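Local coordinates for protein putative ATPase, AAA family (Prochlorococcus marinus subsp. pastoris str. CCMP1986, PDB 3CTD) that probably acts, as a RarA/MGS1/WRNIP1-type AAA+ protein, as a DNA-dependent ATPase in the response to stalled replication, this chain being its C-terminal part, at residues 145-149 with 150-154; 56-59 with 60-63; 70-73 with 74-77. The protein carries 1 engineered substitution. All coordinates share one frame; numbering follows the deposited sequence.

Contact 1. Residues 145-149 with 150-154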
loop_
_atom_site.group_PDB
_atom_site.type_symbol
_atom_site.label_atom_id
_atom_site.label_comp_id
_atom_site.label_asym_id
_atom_site.label_seq_id
_atom_site.Cartn_x
_atom_site.Cartn_y
_atom_site.Cartn_z
ATOM N N SER B 145 -18.683 -24.914 -23.005
ATOM C CA SER B 145 -17.522 -24.414 -22.268
ATOM C C SER B 145 -17.416 -25.192 -20.960
ATOM O O SER B 145 -17.677 -24.653 -19.888
ATOM C CB SER B 145 -17.710 -22.905 -21.978
ATOM O OG SER B 145 -16.738 -22.376 -21.080
ATOM N N LEU B 146 -17.095 -26.483 -21.046
ATOM C CA LEU B 146 -17.093 -27.355 -19.837
ATOM C C LEU B 146 -15.745 -27.334 -19.157
ATOM O O LEU B 146 -14.737 -26.995 -19.791
ATOM C CB LEU B 146 -17.435 -28.796 -20.174
ATOM C CG LEU B 146 -18.928 -29.004 -20.430
ATOM C CD1 LEU B 146 -19.181 -30.485 -20.812
ATOM C CD2 LEU B 146 -19.801 -28.527 -19.218
ATOM N N VAL B 147 -15.702 -27.651 -17.871
ATOM C CA VAL B 147 -14.427 -27.495 -17.226
ATOM C C VAL B 147 -13.624 -28.737 -17.472
ATOM O O VAL B 147 -14.141 -29.821 -17.333
ATOM C CB VAL B 147 -14.547 -27.145 -15.729
ATOM C CG1 VAL B 147 -13.157 -26.922 -15.157
ATOM C CG2 VAL B 147 -15.358 -25.907 -15.553
ATOM N N PRO B 148 -12.358 -28.589 -17.875
ATOM C CA PRO B 148 -11.615 -29.850 -17.998
ATOM C C PRO B 148 -11.568 -30.599 -16.661
ATOM O O PRO B 148 -11.446 -29.961 -15.608
ATOM C CB PRO B 148 -10.216 -29.403 -18.433
ATOM C CG PRO B 148 -10.448 -28.057 -19.142
ATOM C CD PRO B 148 -11.694 -27.446 -18.538
ATOM N N ASN B 149 -11.688 -31.920 -16.709
ATOM C CA ASN B 149 -11.620 -32.753 -15.524
ATOM C C ASN B 149 -10.489 -32.444 -14.542
ATOM O O ASN B 149 -10.711 -32.411 -13.325
ATOM C CB ASN B 149 -11.699 -34.252 -15.879
ATOM C CG ASN B 149 -13.003 -34.602 -16.655
ATOM O OD1 ASN B 149 -14.061 -33.942 -16.494
ATOM N ND2 ASN B 149 -12.922 -35.626 -17.502
ATOM N N HIS B 150 -9.273 -32.233 -15.043
ATOM C CA HIS B 150 -8.150 -32.091 -14.119
ATOM C C HIS B 150 -8.147 -30.711 -13.438
ATOM O O HIS B 150 -7.304 -30.444 -12.607
ATOM C CB HIS B 150 -6.827 -32.337 -14.834
ATOM C CG HIS B 150 -6.504 -31.303 -15.853
ATOM N ND1 HIS B 150 -7.095 -31.284 -17.093
ATOM C CD2 HIS B 150 -5.664 -30.245 -15.822
ATOM C CE1 HIS B 150 -6.648 -30.253 -17.783
ATOM N NE2 HIS B 150 -5.778 -29.602 -17.032
ATOM N N LEU B 151 -9.095 -29.853 -13.824
ATOM C CA LEU B 151 -9.186 -28.484 -13.348
ATOM C C LEU B 151 -10.401 -28.296 -12.473
ATOM O O LEU B 151 -10.603 -27.210 -11.954
ATOM C CB LEU B 151 -9.254 -27.477 -14.493
ATOM C CG LEU B 151 -8.037 -27.427 -15.421
ATOM C CD1 LEU B 151 -8.204 -26.345 -16.502
ATOM C CD2 LEU B 151 -6.772 -27.262 -14.628
ATOM N N LYS B 152 -11.210 -29.344 -12.326
ATOM C CA LYS B 152 -12.360 -29.299 -11.430
ATOM C C LYS B 152 -11.965 -29.233 -9.962
ATOM O O LYS B 152 -10.846 -29.593 -9.556
ATOM C CB LYS B 152 -13.263 -30.524 -11.630
ATOM C CG LYS B 152 -14.110 -30.477 -12.897
ATOM C CD LYS B 152 -15.116 -31.620 -12.932
ATOM C CE LYS B 152 -15.457 -31.953 -14.370
ATOM N NZ LYS B 152 -16.889 -32.359 -14.465
ATOM N N ASN B 153 -12.903 -28.788 -9.151
ATOM C CA ASN B 153 -12.705 -28.807 -7.725
ATOM C C ASN B 153 -12.358 -30.217 -7.194
ATOM O O ASN B 153 -13.097 -31.180 -7.464
ATOM C CB ASN B 153 -13.982 -28.265 -7.091
ATOM C CG ASN B 153 -13.894 -28.193 -5.611
ATOM O OD1 ASN B 153 -14.801 -28.638 -4.932
ATOM N ND2 ASN B 153 -12.790 -27.655 -5.086
ATOM N N ASN B 154 -11.264 -30.355 -6.440
ATOM C CA ASN B 154 -10.799 -31.683 -5.967
ATOM C C ASN B 154 -10.436 -32.670 -7.068
ATOM O O ASN B 154 -10.493 -33.870 -6.826
ATOM C CB ASN B 154 -11.845 -32.439 -5.113
ATOM C CG ASN B 154 -12.344 -31.645 -3.953
ATOM O OD1 ASN B 154 -11.649 -30.752 -3.453
ATOM N ND2 ASN B 154 -13.576 -31.944 -3.519
#

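Contact 2. Residues 56-59 with 60-63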
loop_
_atom_site.group_PDB
_atom_site.type_symbol
_atom_site.label_atom_id
_atom_site.label_comp_id
_atom_site.label_asym_id
_atom_site.label_seq_id
_atom_site.Cartn_x
_atom_site.Cartn_y
_atom_site.Cartn_z
ATOM N N TYR B 56 -6.888 21.542 -14.681
ATOM C CA TYR B 56 -7.906 22.481 -15.114
ATOM C C TYR B 56 -9.289 21.843 -15.078
ATOM O O TYR B 56 -10.212 22.410 -14.462
ATOM C CB TYR B 56 -7.548 23.016 -16.492
ATOM C CG TYR B 56 -8.518 23.988 -17.043
ATOM C CD1 TYR B 56 -8.413 25.345 -16.758
ATOM C CD2 TYR B 56 -9.550 23.559 -17.856
ATOM C CE1 TYR B 56 -9.346 26.246 -17.249
ATOM C CE2 TYR B 56 -10.476 24.442 -18.371
ATOM C CZ TYR B 56 -10.377 25.786 -18.071
ATOM O OH TYR B 56 -11.296 26.668 -18.611
ATOM N N TRP B 57 -9.458 20.644 -15.644
ATOM C CA TRP B 57 -10.803 20.027 -15.585
ATOM C C TRP B 57 -11.200 19.589 -14.190
ATOM O O TRP B 57 -12.371 19.626 -13.846
ATOM C CB TRP B 57 -10.988 18.882 -16.621
ATOM C CG TRP B 57 -10.675 19.345 -18.018
ATOM C CD1 TRP B 57 -9.594 19.000 -18.758
ATOM C CD2 TRP B 57 -11.420 20.307 -18.797
ATOM N NE1 TRP B 57 -9.623 19.662 -19.958
ATOM C CE2 TRP B 57 -10.737 20.466 -20.012
ATOM C CE3 TRP B 57 -12.613 21.044 -18.578
ATOM C CZ2 TRP B 57 -11.204 21.331 -21.039
ATOM C CZ3 TRP B 57 -13.081 21.910 -19.583
ATOM C CH2 TRP B 57 -12.366 22.044 -20.801
ATOM N N LEU B 58 -10.249 19.173 -13.367
ATOM C CA LEU B 58 -10.541 18.949 -11.917
ATOM C C LEU B 58 -11.107 20.223 -11.273
ATOM O O LEU B 58 -12.169 20.213 -10.657
ATOM C CB LEU B 58 -9.277 18.499 -11.132
ATOM C CG LEU B 58 -9.487 18.225 -9.643
ATOM C CD1 LEU B 58 -10.560 17.140 -9.378
ATOM C CD2 LEU B 58 -8.201 17.806 -9.043
ATOM N N ALA B 59 -10.394 21.326 -11.448
ATOM C CA ALA B 59 -10.791 22.599 -10.861
ATOM C C ALA B 59 -12.190 23.010 -11.366
ATOM O O ALA B 59 -13.059 23.448 -10.576
ATOM C CB ALA B 59 -9.723 23.668 -11.191
ATOM N N ASN B 60 -12.408 22.857 -12.678
ATOM C CA ASN B 60 -13.711 23.075 -13.263
ATOM C C ASN B 60 -14.770 22.332 -12.477
ATOM O O ASN B 60 -15.741 22.914 -11.998
ATOM C CB ASN B 60 -13.705 22.557 -14.694
ATOM C CG ASN B 60 -15.028 22.807 -15.419
ATOM O OD1 ASN B 60 -16.128 22.420 -14.958
ATOM N ND2 ASN B 60 -14.930 23.446 -16.566
ATOM N N MET B 61 -14.561 21.025 -12.317
ATOM C CA MET B 61 -15.549 20.155 -11.667
ATOM C C MET B 61 -15.901 20.581 -10.236
ATOM O O MET B 61 -17.078 20.583 -9.860
ATOM C CB MET B 61 -15.129 18.671 -11.736
ATOM C CG MET B 61 -15.192 18.010 -13.165
ATOM S SD MET B 61 -15.033 16.222 -13.062
ATOM C CE MET B 61 -13.339 16.272 -12.502
ATOM N N VAL B 62 -14.907 20.936 -9.426
ATOM C CA VAL B 62 -15.226 21.306 -8.043
ATOM C C VAL B 62 -15.916 22.679 -7.918
ATOM O O VAL B 62 -16.830 22.829 -7.104
ATOM C CB VAL B 62 -14.032 21.085 -6.977
ATOM C CG1 VAL B 62 -12.898 20.301 -7.557
ATOM C CG2 VAL B 62 -13.573 22.373 -6.337
ATOM N N GLU B 63 -15.519 23.669 -8.728
ATOM C CA GLU B 63 -16.293 24.917 -8.797
ATOM C C GLU B 63 -17.727 24.644 -9.102
ATOM O O GLU B 63 -18.596 25.314 -8.550
ATOM C CB GLU B 63 -15.767 25.858 -9.872
ATOM C CG GLU B 63 -14.284 25.774 -9.955
ATOM C CD GLU B 63 -13.582 26.395 -8.743
ATOM O OE1 GLU B 63 -14.105 27.419 -8.198
ATOM O OE2 GLU B 63 -12.482 25.872 -8.373
#

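Contact 3. Residues 70-73 with 74-77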
loop_
_atom_site.group_PDB
_atom_site.type_symbol
_atom_site.label_atom_id
_atom_site.label_comp_id
_atom_site.label_asym_id
_atom_site.label_seq_id
_atom_site.Cartn_x
_atom_site.Cartn_y
_atom_site.Cartn_z
ATOM N N PHE B 70 -18.095 10.866 -6.851
ATOM C CA PHE B 70 -18.154 10.612 -8.275
ATOM C C PHE B 70 -16.764 10.779 -8.937
ATOM O O PHE B 70 -16.308 9.917 -9.683
ATOM C CB PHE B 70 -19.223 11.468 -8.935
ATOM C CG PHE B 70 -19.296 11.310 -10.399
ATOM C CD1 PHE B 70 -19.574 10.077 -10.965
ATOM C CD2 PHE B 70 -19.086 12.395 -11.231
ATOM C CE1 PHE B 70 -19.656 9.923 -12.355
ATOM C CE2 PHE B 70 -19.150 12.251 -12.617
ATOM C CZ PHE B 70 -19.450 11.003 -13.187
ATOM N N ILE B 71 -16.048 11.835 -8.616
ATOM C CA ILE B 71 -14.714 12.020 -9.226
ATOM C C ILE B 71 -13.775 10.863 -8.844
ATOM O O ILE B 71 -13.063 10.321 -9.683
ATOM C CB ILE B 71 -14.079 13.359 -8.779
ATOM C CG1 ILE B 71 -14.971 14.546 -9.195
ATOM C CG2 ILE B 71 -12.635 13.460 -9.239
ATOM C CD1 ILE B 71 -14.688 15.820 -8.368
ATOM N N PHE B 72 -13.785 10.482 -7.578
ATOM C CA PHE B 72 -12.979 9.329 -7.107
ATOM C C PHE B 72 -13.350 7.992 -7.748
ATOM O O PHE B 72 -12.484 7.141 -7.904
ATOM C CB PHE B 72 -13.011 9.175 -5.585
ATOM C CG PHE B 72 -11.975 9.974 -4.900
ATOM C CD1 PHE B 72 -10.624 9.776 -5.196
ATOM C CD2 PHE B 72 -12.326 10.938 -3.985
ATOM C CE1 PHE B 72 -9.645 10.525 -4.570
ATOM C CE2 PHE B 72 -11.348 11.668 -3.364
ATOM C CZ PHE B 72 -10.005 11.477 -3.660
ATOM N N ARG B 73 -14.616 7.820 -8.124
ATOM C CA ARG B 73 -15.030 6.595 -8.837
ATOM C C ARG B 73 -14.309 6.488 -10.161
ATOM O O ARG B 73 -13.715 5.453 -10.464
ATOM C CB ARG B 73 -16.546 6.562 -9.076
ATOM C CG ARG B 73 -17.324 5.707 -8.095
ATOM C CD ARG B 73 -18.859 5.776 -8.324
ATOM N NE ARG B 73 -19.342 6.380 -7.098
ATOM C CZ ARG B 73 -20.140 7.426 -7.011
ATOM N NH1 ARG B 73 -20.664 7.974 -8.123
ATOM N NH2 ARG B 73 -20.421 7.882 -5.791
ATOM N N ARG B 74 -14.353 7.572 -10.927
ATOM C CA ARG B 74 -13.694 7.636 -12.208
ATOM C C ARG B 74 -12.198 7.568 -12.108
ATOM O O ARG B 74 -11.568 7.000 -12.973
ATOM C CB ARG B 74 -14.118 8.881 -12.990
ATOM C CG ARG B 74 -15.550 8.808 -13.488
ATOM C CD ARG B 74 -15.850 7.693 -14.551
ATOM N NE ARG B 74 -17.310 7.590 -14.739
ATOM C CZ ARG B 74 -18.048 8.304 -15.622
ATOM N NH1 ARG B 74 -17.466 9.176 -16.460
ATOM N NH2 ARG B 74 -19.381 8.145 -15.670
ATOM N N LEU B 75 -11.620 8.131 -11.055
ATOM C CA LEU B 75 -10.203 7.971 -10.825
ATOM C C LEU B 75 -9.852 6.498 -10.468
ATOM O O LEU B 75 -8.818 5.979 -10.918
ATOM C CB LEU B 75 -9.728 8.913 -9.726
ATOM C CG LEU B 75 -9.668 10.425 -9.979
ATOM C CD1 LEU B 75 -9.313 11.095 -8.660
ATOM C CD2 LEU B 75 -8.571 10.693 -10.971
ATOM N N LEU B 76 -10.699 5.817 -9.691
ATOM C CA LEU B 76 -10.411 4.432 -9.334
ATOM C C LEU B 76 -10.473 3.592 -10.607
ATOM O O LEU B 76 -9.529 2.856 -10.921
ATOM C CB LEU B 76 -11.358 3.878 -8.273
ATOM C CG LEU B 76 -11.178 4.360 -6.816
ATOM C CD1 LEU B 76 -12.466 4.072 -5.996
ATOM C CD2 LEU B 76 -9.938 3.795 -6.108
ATOM N N ILE B 77 -11.571 3.735 -11.349
ATOM C CA ILE B 77 -11.711 3.121 -12.671
ATOM C C ILE B 77 -10.528 3.360 -13.608
ATOM O O ILE B 77 -9.976 2.430 -14.176
ATOM C CB ILE B 77 -12.993 3.608 -13.368
ATOM C CG1 ILE B 77 -14.219 3.242 -12.503
ATOM C CG2 ILE B 77 -13.083 3.059 -14.799
ATOM C CD1 ILE B 77 -15.571 3.745 -13.085
#

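Contact 1. Residues 145-149 with 150-154
P148 and L151 meet twice, once through the backbone and once through their side chains. The amide of L151 donates to P148 O at 3.0 Å from its N, with an N-H...O angle of 154°. One residue further on, K152 N reaches N149 O across 3.3 Å. Both bonds run from residue i+3 back to residue i, the pattern of a 3-10 turn, and N149, H150 and L151 make up this short 3-10 segment in the long loop region between helices 131-139 and 191-197.

Apolar contacts accompany these bonds. P148 CG packs 3.9 Å from L151 CD1, while V147 CG1, placed opposite its own backbone N (chi1 -177°), comes to 4.0 Å from L151 CB, the two side chains crossing at about a right angle. The imidazole of H150 also meets the proline, its CE1 lying 3.7 Å from P148 CB, and L151 CG lies over one face of the imidazole, offset toward the rim. The polar end of that ring is satisfied through H150 NE2, hydrogen-bonded to the backbone oxygen of E172.

N149 and K152 extend side by side in the same direction. N149 OD1 lies 3.2 Å from K152 CE, whereas K152 NZ is 3.8 Å from the same oxygen, so the contact is made by the methylene and not by a close polar bond. K152 also packs against D37 of the second subunit. That subunit takes up several remaining groups: S145 OG bonds to its Y56 OH, L151 O accepts from its S40 OG, and N153 N donates to its D37 OD1.

Contact 2. Residues 56-59 with 60-63
Two consecutive turns at the C-terminal end of helix 51-63 make up this contact, and W57 and N60 meet here through their side chains. N60 ND2 sits at the edge of the indole, near the ring plane, 3.9 Å from W57 CZ3. Amide and ring planes are inclined by 38°, which excludes a flat stack. The first torsion of N60 puts CG anti to the backbone N and beside the carbonyl carbon (chi1 -177°); the turn at chi2 then swings ND2 back to the indole edge.

Regular i to i+4 hydrogen bonding gives the frame. N60 N donates to Y56 O over 2.9 Å with an N-H...O angle of 169°, and M61 N to W57 O over 3.0 Å, while V62 N bonds to L58 O. Such spacing defines an alpha helix, here one of the helices of an all-helical domain of the MgsA C-terminal family, packed against helices 36-47 and 110-121.

M61 folds back over the preceding turn: its chain bends at chi3, and CE comes to 4.3 Å from L58 CD1, while its CG lies 3.3 Å from W57 O. L58 CD1 is equally far from V62 CG1, so this one methyl touches two residues of the following turn. Ring packing adds to the first turn, where Y56 CD2 stands 3.8 Å above the indole plane of W57, over its centre.

M61 reaches V38 and I39 of helix 36-47, whereas L58 and V62 touch S117 and L110 of helix 110-121. The polar edge of the indole serves the assembly: W57 NE1 is hydrogen-bonded to the backbone oxygen of Y173 of the third subunit, whose P175 also packs against W57.

Contact 3. Residues 70-73 with 74-77
The contact of the F70 ring with the R74 guanidinium joins an arginine to an aromatic ring one helical turn earlier. R74 NH2 lies at the edge of the ring, near its plane, 3.8 Å from F70 CE1, and the ring in turn offers that edge to one guanidinium face. The planes stand 74° apart, so the geometry is edge-on and does not support a face-to-face cation-pi stack. A bend of the arginine chain at chi2 (-65°) brings its end back to the phenyl.

Backbone hydrogen bonds follow the i to i+4 alpha-helical pattern. L75 N donates to I71 O, L76 N to F72 O and I77 N to R73 O; the bond from R74 N to F70 O is the longest, at 3.3 Å.

Apolar contacts centre on L75 CD1, 3.9 Å from F72 CD1 and 4.1 Å from I71 CG2; L75 runs alongside I71 but obliquely across F72.

Helix 68-83 thus lies among several others: I71 touches helix 51-63, L75 faces helices 110-121 and 36-47, F72 packs against C97 and C98 of helix 90-104, and F70 and R74 both touch I39 of helix 36-47.

Along the chain the order is contact 2, contact 3, contact 1, all in the part of the protein that belongs to the MgsA C-terminal family. Contacts 2 and 3 occupy successive helices, 51-63 and 68-83; their centres are 14 Å apart and they touch, M61 CE lying 4.1 Å from I71 CG1. Both pack against helices 36-47 and 110-121 and belong to one helical bundle. Contact 1 lies across the chain's centre in the loop after helix 131-139, with its centre 51 Å from that of contact 2 and 37 Å from that of contact 3. Each contact reaches another subunit, so the bundle and the distant loop both contribute to the four-chain assembly.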